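Local coordinates for protein amidase, hydantoinase/carbamoylase family (Paraburkholderia phymatum, PDB 6C0D) that probably hydrolyses N-carbamoyl-L-amino acids, as a zinc-dependent amidase of the peptidase M20 family that works as a homodimer, at residues V213-I227 and A324-M338. Sequence-based numbering, arbitrary orientation. Where two conformers were deposited one is given.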
ATOM      1  N   VAL A 213      31.268  16.001  11.730  1.00 14.98           N
ATOM      2  CA  VAL A 213      29.985  15.541  12.277  1.00 15.83           C
ATOM      3  C   VAL A 213      29.803  16.026  13.718  1.00 17.71           C
ATOM      4  O   VAL A 213      30.661  15.812  14.588  1.00 17.15           O
ATOM      5  CB  VAL A 213      29.878  14.015  12.165  1.00 14.63           C
ATOM      6  CG1 VAL A 213      28.613  13.493  12.876  1.00 18.72           C
ATOM      7  CG2 VAL A 213      29.839  13.597  10.655  1.00 14.02           C
ATOM      8  N   THR A 214      28.678  16.700  13.973  1.00 15.65           N
ATOM      9  CA  THR A 214      28.371  17.193  15.320  1.00 15.57           C
ATOM     10  C   THR A 214      27.763  16.100  16.186  1.00 17.59           C
ATOM     11  O   THR A 214      28.178  15.887  17.337  1.00 18.20           O
ATOM     12  CB  THR A 214      27.388  18.361  15.217  1.00 20.35           C
ATOM     13  OG1 THR A 214      26.276  17.943  14.406  1.00 19.90           O
ATOM     14  CG2 THR A 214      28.064  19.557  14.563  1.00 21.48           C
ATOM     15  N   THR A 215      26.748  15.429  15.649  1.00 17.37           N
ATOM     16  CA  THR A 215      25.877  14.539  16.402  1.00 20.10           C
ATOM     17  C   THR A 215      25.342  13.504  15.429  1.00 19.98           C
ATOM     18  O   THR A 215      25.019  13.843  14.285  1.00 20.43           O
ATOM     19  CB  THR A 215      24.691  15.310  17.005  1.00 22.32           C
ATOM     20  OG1 THR A 215      25.171  16.390  17.804  1.00 23.23           O
ATOM     21  CG2 THR A 215      23.813  14.398  17.864  1.00 21.26           C
ATOM     22  N   ILE A 216      25.247  12.260  15.878  1.00 18.64           N
ATOM     23  CA  ILE A 216      24.510  11.228  15.153  1.00 18.28           C
ATOM     24  C   ILE A 216      23.058  11.265  15.630  1.00 21.51           C
ATOM     25  O   ILE A 216      22.794  11.174  16.833  1.00 18.31           O
ATOM     26  CB  ILE A 216      25.152   9.852  15.375  1.00 21.22           C
ATOM     27  CG1 ILE A 216      26.589   9.874  14.823  1.00 20.38           C
ATOM     28  CG2 ILE A 216      24.326   8.742  14.726  1.00 21.30           C
ATOM     29  CD1 ILE A 216      27.376   8.598  15.134  1.00 20.27           C
ATOM     30  N   VAL A 217      22.114  11.434  14.696  1.00 17.88           N
ATOM     31  CA  VAL A 217      20.739  11.759  15.094  1.00 17.08           C
ATOM     32  C   VAL A 217      20.115  10.581  15.831  1.00 19.19           C
ATOM     33  O   VAL A 217      20.470   9.416  15.614  1.00 19.52           O
ATOM     34  CB  VAL A 217      19.873  12.142  13.875  1.00 20.05           C
ATOM     35  CG1 VAL A 217      20.382  13.451  13.229  1.00 19.78           C
ATOM     36  CG2 VAL A 217      19.863  10.990  12.875  1.00 18.09           C
ATOM     37  N   GLY A 218      19.199  10.895  16.756  1.00 18.15           N
ATOM     38  CA  GLY A 218      18.329   9.876  17.300  1.00 20.20           C
ATOM     39  C   GLY A 218      17.201   9.549  16.331  1.00 21.24           C
ATOM     40  O   GLY A 218      16.955  10.290  15.377  1.00 18.27           O
ATOM     41  N   ILE A 219      16.527   8.422  16.573  1.00 18.82           N
ATOM     42  CA  ILE A 219      15.512   7.891  15.651  1.00 21.83           C
ATOM     43  C   ILE A 219      14.282   7.431  16.430  1.00 19.82           C
ATOM     44  O   ILE A 219      14.402   6.852  17.518  1.00 21.66           O
ATOM     45  CB  ILE A 219      16.072   6.717  14.814  1.00 21.74           C
ATOM     46  CG1 ILE A 219      17.359   7.151  14.078  1.00 24.15           C
ATOM     47  CG2 ILE A 219      15.025   6.256  13.767  1.00 19.11           C
ATOM     48  CD1 ILE A 219      18.140   6.012  13.426  1.00 30.12           C
ATOM     49  N   ARG A 220      13.090   7.670  15.855  1.00 18.81           N
ATOM     50  CA  ARG A 220      11.854   7.059  16.325  1.00 21.15           C
ATOM     51  C   ARG A 220      11.125   6.456  15.134  1.00 20.64           C
ATOM     52  O   ARG A 220      11.153   7.019  14.033  1.00 19.07           O
ATOM     53  CB  ARG A 220      10.933   8.071  17.017  1.00 24.08           C
ATOM     54  CG  ARG A 220      11.452   8.557  18.355  1.00 20.97           C
ATOM     55  CD  ARG A 220      11.490   7.422  19.385  1.00 21.64           C
ATOM     56  NE  ARG A 220      11.834   7.942  20.710  1.00 24.68           N
ATOM     57  CZ  ARG A 220      13.073   8.231  21.113  1.00 29.80           C
ATOM     58  NH1 ARG A 220      14.126   8.024  20.322  1.00 22.95           N
ATOM     59  NH2 ARG A 220      13.260   8.720  22.325  1.00 28.67           N
ATOM     60  N   GLU A 221      10.492   5.303  15.362  1.00 18.32           N
ATOM     61  CA  GLU A 221       9.650   4.663  14.356  1.00 19.88           C
ATOM     62  C   GLU A 221       8.331   4.262  14.994  1.00 22.88           C
ATOM     63  O   GLU A 221       8.305   3.816  16.142  1.00 21.14           O
ATOM     64  CB  GLU A 221      10.351   3.442  13.757  1.00 24.15           C
ATOM     65  CG  GLU A 221      11.523   3.866  12.853  1.00 25.14           C
ATOM     66  CD  GLU A 221      12.318   2.702  12.314  1.00 33.77           C
ATOM     67  OE1 GLU A 221      12.316   1.624  12.942  1.00 39.22           O
ATOM     68  OE2 GLU A 221      12.944   2.867  11.258  1.00 30.48           O
ATOM     69  N   PHE A 222       7.239   4.432  14.244  1.00 18.24           N
ATOM     70  CA  PHE A 222       5.910   4.084  14.721  1.00 20.29           C
ATOM     71  C   PHE A 222       5.100   3.499  13.579  1.00 22.03           C
ATOM     72  O   PHE A 222       5.313   3.840  12.408  1.00 19.07           O
ATOM     73  CB  PHE A 222       5.148   5.300  15.252  1.00 19.50           C
ATOM     74  CG  PHE A 222       5.732   5.884  16.507  1.00 19.50           C
ATOM     75  CD1 PHE A 222       5.280   5.467  17.750  1.00 22.20           C
ATOM     76  CD2 PHE A 222       6.695   6.879  16.441  1.00 22.69           C
ATOM     77  CE1 PHE A 222       5.804   6.007  18.911  1.00 28.22           C
ATOM     78  CE2 PHE A 222       7.243   7.416  17.610  1.00 23.16           C
ATOM     79  CZ  PHE A 222       6.780   6.984  18.842  1.00 25.89           C
ATOM     80  N   GLN A 223       4.161   2.631  13.934  1.00 19.61           N
ATOM     81  CA  GLN A 223       3.034   2.337  13.065  1.00 20.16           C
ATOM     82  C   GLN A 223       1.830   3.082  13.601  1.00 23.20           C
ATOM     83  O   GLN A 223       1.617   3.163  14.816  1.00 23.11           O
ATOM     84  CB  GLN A 223       2.701   0.847  13.023  1.00 30.43           C
ATOM     85  CG  GLN A 223       3.664  -0.032  12.282  1.00 41.70           C
ATOM     86  CD  GLN A 223       3.114  -1.435  12.138  1.00 57.01           C
ATOM     87  OE1 GLN A 223       1.931  -1.675  12.390  1.00 65.04           O
ATOM     88  NE2 GLN A 223       3.965  -2.370  11.739  1.00 62.04           N
ATOM     89  N   LEU A 224       1.039   3.628  12.703  1.00 19.00           N
ATOM     90  CA  LEU A 224      -0.201   4.283  13.079  0.55 19.63           C
ATOM     91  C   LEU A 224      -1.327   3.598  12.325  1.00 20.42           C
ATOM     92  O   LEU A 224      -1.349   3.617  11.084  1.00 21.09           O
ATOM     93  CB  LEU A 224      -0.134   5.770  12.761  0.55 21.91           C
ATOM     94  CG  LEU A 224      -1.330   6.595  13.199  0.55 25.12           C
ATOM     95  CD1 LEU A 224      -1.524   6.539  14.714  0.55 34.22           C
ATOM     96  CD2 LEU A 224      -1.051   7.982  12.754  0.55 24.69           C
ATOM     97  N   ARG A 225      -2.233   2.967  13.069  1.00 21.78           N
ATOM     98  CA  ARG A 225      -3.354   2.218  12.515  0.53 22.33           C
ATOM     99  C   ARG A 225      -4.630   3.031  12.627  1.00 25.04           C
ATOM    100  O   ARG A 225      -4.837   3.737  13.618  1.00 21.25           O
ATOM    101  CB  ARG A 225      -3.558   0.892  13.254  0.53 24.37           C
ATOM    102  CG  ARG A 225      -2.452  -0.130  13.089  0.53 33.47           C
ATOM    103  CD  ARG A 225      -2.800  -1.409  13.862  0.53 40.75           C
ATOM    104  NE  ARG A 225      -1.744  -2.415  13.768  0.53 49.27           N
ATOM    105  CZ  ARG A 225      -1.566  -3.399  14.645  0.53 48.47           C
ATOM    106  NH1 ARG A 225      -2.366  -3.503  15.696  0.53 46.32           N
ATOM    107  NH2 ARG A 225      -0.575  -4.267  14.482  0.53 51.12           N
ATOM    108  N   PHE A 226      -5.498   2.896  11.625  1.00 19.36           N
ATOM    109  CA  PHE A 226      -6.792   3.560  11.583  1.00 18.24           C
ATOM    110  C   PHE A 226      -7.852   2.492  11.411  1.00 22.04           C
ATOM    111  O   PHE A 226      -7.734   1.641  10.524  1.00 21.03           O
ATOM    112  CB  PHE A 226      -6.839   4.585  10.445  1.00 17.30           C
ATOM    113  CG  PHE A 226      -5.868   5.696  10.655  1.00 20.95           C
ATOM    114  CD1 PHE A 226      -4.537   5.548  10.276  1.00 20.79           C
ATOM    115  CD2 PHE A 226      -6.260   6.850  11.314  1.00 21.81           C
ATOM    116  CE1 PHE A 226      -3.606   6.561  10.506  1.00 19.05           C
ATOM    117  CE2 PHE A 226      -5.334   7.875  11.554  1.00 21.00           C
ATOM    118  CZ  PHE A 226      -4.004   7.723  11.150  1.00 18.53           C
ATOM    119  N   ILE A 227      -8.850   2.499  12.292  1.00 19.00           N
ATOM    120  CA  ILE A 227      -9.872   1.466  12.301  1.00 18.77           C
ATOM    121  C   ILE A 227     -11.194   2.143  12.018  1.00 22.90           C
ATOM    122  O   ILE A 227     -11.720   2.877  12.866  1.00 22.67           O
ATOM    123  CB  ILE A 227      -9.922   0.696  13.625  1.00 20.50           C
ATOM    124  CG1 ILE A 227      -8.579  -0.006  13.911  1.00 24.39           C
ATOM    125  CG2 ILE A 227     -11.032  -0.334  13.564  1.00 23.85           C
ATOM    126  CD1 ILE A 227      -7.563   0.867  14.622  1.00 29.51           C
ATOM    127  N   ALA A 324      -7.829   5.981  15.846  1.00 20.73           N
ATOM    128  CA  ALA A 324      -6.395   5.937  15.583  1.00 22.38           C
ATOM    129  C   ALA A 324      -5.670   5.194  16.700  1.00 23.63           C
ATOM    130  O   ALA A 324      -6.030   5.293  17.877  1.00 21.67           O
ATOM    131  CB  ALA A 324      -5.806   7.348  15.452  1.00 22.27           C
ATOM    132  N   GLU A 325      -4.618   4.459  16.330  1.00 21.53           N
ATOM    133  CA  GLU A 325      -3.919   3.613  17.289  1.00 20.92           C
ATOM    134  C   GLU A 325      -2.426   3.672  17.002  1.00 29.17           C
ATOM    135  O   GLU A 325      -1.990   3.295  15.911  1.00 23.64           O
ATOM    136  CB  GLU A 325      -4.426   2.178  17.210  1.00 25.86           C
ATOM    137  CG  GLU A 325      -3.743   1.229  18.162  1.00 43.19           C
ATOM    138  CD  GLU A 325      -4.205  -0.196  17.947  1.00 67.53           C
ATOM    139  OE1 GLU A 325      -3.436  -1.127  18.273  1.00 77.45           O
ATOM    140  OE2 GLU A 325      -5.337  -0.374  17.437  1.00 59.28           O
ATOM    141  N   LEU A 326      -1.645   4.139  17.972  1.00 24.11           N
ATOM    142  CA  LEU A 326      -0.214   4.358  17.782  1.00 21.48           C
ATOM    143  C   LEU A 326       0.565   3.195  18.380  1.00 24.94           C
ATOM    144  O   LEU A 326       0.332   2.823  19.538  1.00 25.90           O
ATOM    145  CB  LEU A 326       0.209   5.670  18.442  1.00 23.66           C
ATOM    146  CG  LEU A 326       1.654   6.133  18.273  1.00 24.81           C
ATOM    147  CD1 LEU A 326       1.910   6.557  16.851  1.00 22.55           C
ATOM    148  CD2 LEU A 326       1.929   7.270  19.243  1.00 28.59           C
ATOM    149  N   ILE A 327       1.502   2.643  17.609  1.00 23.68           N
ATOM    150  CA  ILE A 327       2.301   1.499  18.048  1.00 27.53           C
ATOM    151  C   ILE A 327       3.773   1.854  17.918  1.00 29.52           C
ATOM    152  O   ILE A 327       4.259   2.109  16.810  1.00 23.55           O
ATOM    153  CB  ILE A 327       1.985   0.233  17.238  1.00 30.94           C
ATOM    154  CG1 ILE A 327       0.484  -0.057  17.306  1.00 36.60           C
ATOM    155  CG2 ILE A 327       2.779  -0.939  17.776  1.00 33.15           C
ATOM    156  CD1 ILE A 327      -0.001  -0.889  16.178  1.00 45.99           C
ATOM    157  N   ALA A 328       4.485   1.866  19.038  1.00 28.89           N
ATOM    158  CA  ALA A 328       5.920   2.133  18.982  1.00 30.19           C
ATOM    159  C   ALA A 328       6.648   0.913  18.428  1.00 33.25           C
ATOM    160  O   ALA A 328       6.304  -0.227  18.742  1.00 37.57           O
ATOM    161  CB  ALA A 328       6.462   2.477  20.375  1.00 31.23           C
ATOM    162  N   CYS A 329       7.634   1.152  17.574  1.00 28.35           N
ATOM    163  CA  CYS A 329       8.472   0.076  17.066  1.00 29.05           C
ATOM    164  C   CYS A 329       9.720  -0.064  17.916  1.00 35.44           C
ATOM    165  O   CYS A 329      10.253   0.921  18.437  1.00 33.92           O
ATOM    166  CB  CYS A 329       8.880   0.336  15.618  1.00 30.39           C
ATOM    167  SG  CYS A 329       7.469   0.465  14.553  1.00 35.91           S
ATOM    168  N   GLU A 330      10.190  -1.301  18.050  1.00 35.94           N
ATOM    169  CA  GLU A 330      11.424  -1.528  18.789  1.00 38.28           C
ATOM    170  C   GLU A 330      12.584  -0.839  18.078  1.00 38.74           C
ATOM    171  O   GLU A 330      12.553  -0.612  16.863  1.00 33.61           O
ATOM    172  CB  GLU A 330      11.690  -3.028  18.933  1.00 41.94           C
ATOM    173  N   GLY A 331      13.598  -0.466  18.855  1.00 36.42           N
ATOM    174  CA  GLY A 331      14.828   0.059  18.307  1.00 36.01           C
ATOM    175  C   GLY A 331      14.949   1.566  18.251  1.00 36.48           C
ATOM    176  O   GLY A 331      15.732   2.068  17.437  1.00 36.77           O
ATOM    177  N   ALA A 332      14.202   2.300  19.072  1.00 31.80           N
ATOM    178  CA  ALA A 332      14.413   3.739  19.189  1.00 27.89           C
ATOM    179  C   ALA A 332      15.860   4.031  19.592  1.00 25.65           C
ATOM    180  O   ALA A 332      16.480   3.276  20.342  1.00 27.26           O
ATOM    181  CB  ALA A 332      13.454   4.331  20.228  1.00 27.17           C
ATOM    182  N   GLU A 333      16.393   5.144  19.109  1.00 20.99           N
ATOM    183  CA  GLU A 333      17.764   5.530  19.415  1.00 26.18           C
ATOM    184  C   GLU A 333      17.789   6.984  19.861  1.00 24.82           C
ATOM    185  O   GLU A 333      17.007   7.802  19.368  1.00 24.26           O
ATOM    186  CB  GLU A 333      18.680   5.317  18.196  1.00 25.22           C
ATOM    187  CG  GLU A 333      18.792   3.864  17.755  1.00 31.40           C
ATOM    188  CD  GLU A 333      19.564   3.686  16.443  1.00 49.90           C
ATOM    189  OE1 GLU A 333      20.061   4.689  15.886  1.00 53.42           O
ATOM    190  OE2 GLU A 333      19.675   2.534  15.967  1.00 54.78           O
ATOM    191  N   GLU A 334      18.683   7.304  20.835  1.00 20.69           N
ATOM    192  CA  GLU A 334      18.871   8.686  21.240  1.00 20.56           C
ATOM    193  C   GLU A 334      19.967   9.324  20.398  1.00 22.13           C
ATOM    194  O   GLU A 334      20.829   8.620  19.861  1.00 23.21           O
ATOM    195  CB  GLU A 334      19.258   8.751  22.725  1.00 24.57           C
ATOM    196  CG  GLU A 334      18.130   8.284  23.670  1.00 25.30           C
ATOM    197  CD  GLU A 334      16.848   9.060  23.409  1.00 36.14           C
ATOM    198  OE1 GLU A 334      16.808  10.257  23.752  1.00 31.06           O
ATOM    199  OE2 GLU A 334      15.898   8.492  22.828  1.00 31.76           O
ATOM    200  N   PRO A 335      19.970  10.652  20.263  1.00 18.77           N
ATOM    201  CA  PRO A 335      21.124  11.321  19.639  1.00 20.06           C
ATOM    202  C   PRO A 335      22.401  11.009  20.408  1.00 22.53           C
ATOM    203  O   PRO A 335      22.390  10.808  21.628  1.00 21.17           O
ATOM    204  CB  PRO A 335      20.777  12.812  19.735  1.00 22.35           C
ATOM    205  CG  PRO A 335      19.223  12.849  19.937  1.00 19.19           C
ATOM    206  CD  PRO A 335      18.956  11.608  20.748  1.00 19.63           C
ATOM    207  N   VAL A 336      23.513  10.972  19.679  1.00 20.43           N
ATOM    208  CA  VAL A 336      24.822  10.671  20.263  1.00 21.95           C
ATOM    209  C   VAL A 336      25.780  11.745  19.768  1.00 21.30           C
ATOM    210  O   VAL A 336      26.054  11.826  18.566  1.00 18.70           O
ATOM    211  CB  VAL A 336      25.323   9.263  19.901  1.00 20.75           C
ATOM    212  CG1 VAL A 336      26.768   9.073  20.404  1.00 24.07           C
ATOM    213  CG2 VAL A 336      24.421   8.182  20.529  1.00 27.23           C
ATOM    214  N   THR A 337      26.276  12.581  20.682  1.00 21.24           N
ATOM    215  CA  THR A 337      27.151  13.670  20.251  1.00 20.15           C
ATOM    216  C   THR A 337      28.558  13.151  20.000  1.00 17.71           C
ATOM    217  O   THR A 337      29.041  12.248  20.688  1.00 19.99           O
ATOM    218  CB  THR A 337      27.205  14.779  21.303  1.00 32.27           C
ATOM    219  OG1 THR A 337      27.814  14.253  22.478  1.00 34.30           O
ATOM    220  CG2 THR A 337      25.806  15.248  21.662  1.00 27.60           C
ATOM    221  N   MET A 338      29.226  13.745  19.013  1.00 16.26           N
ATOM    222  CA  MET A 338      30.636  13.462  18.816  1.00 17.73           C
ATOM    223  C   MET A 338      31.455  14.339  19.754  1.00 18.18           C
ATOM    224  O   MET A 338      31.042  15.446  20.114  1.00 19.23           O
ATOM    225  CB  MET A 338      31.041  13.707  17.359  1.00 14.55           C
ATOM    226  CG  MET A 338      30.244  12.846  16.347  1.00 15.56           C
ATOM    227  SD  MET A 338      30.610  11.094  16.421  1.00 19.72           S
ATOM    228  CE  MET A 338      29.333  10.462  17.576  1.00 17.66           C
TER
HETATM  229  O   HOH W   1      21.404   6.763  15.773  1.00 43.30           O
HETATM  230  O   HOH W   2      11.380   3.573  17.569  1.00 24.65           O
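R220 reaches across to E334 midway along two antiparallel chains. Its chain folds back at chi2 (-66°), and this brings the guanidinium edge to the carboxylate: NH2 meets the syn lone pair of E334 OE2 at 2.7 Å, the two planes 57° apart. NH1 also bonds to the carbonyl O of its neighbour I219, which takes E333 N as well, while the methyl of A332 lies over one guanidinium face. E306, on helix 299-317, pairs with R220 NE, so the group is held from several sides.

Further along, F222 and L326 pack toward that same helix, with F222 CD1 3.7 Å from L326 CD1 and the ring's CE1 3.9 Å from A328 CB. On the other face, beside Q223, one of two modelled R225 conformers runs extended from CG to NE and takes I327 CD1 over the centre of its guanidinium. At the far end M338, bent at chi2 and chi3, brings CE to 3.6 Å from I216 CD1, next to M380.

Backbone pairing forms two ladders, 222-226 with 324-328 and 215-216 with 336-337; the lone I219–E333 bridge keeps the latter register, and the shift of two falls between I219 and F222. Strand 210-227 passes from the zinc-bearing catalytic domain into the helix-backed dimerisation domain, where E221 and C329 meet F281 of the second subunit; with the returning chain it forms the interdomain connection characteristic of M20 enzymes.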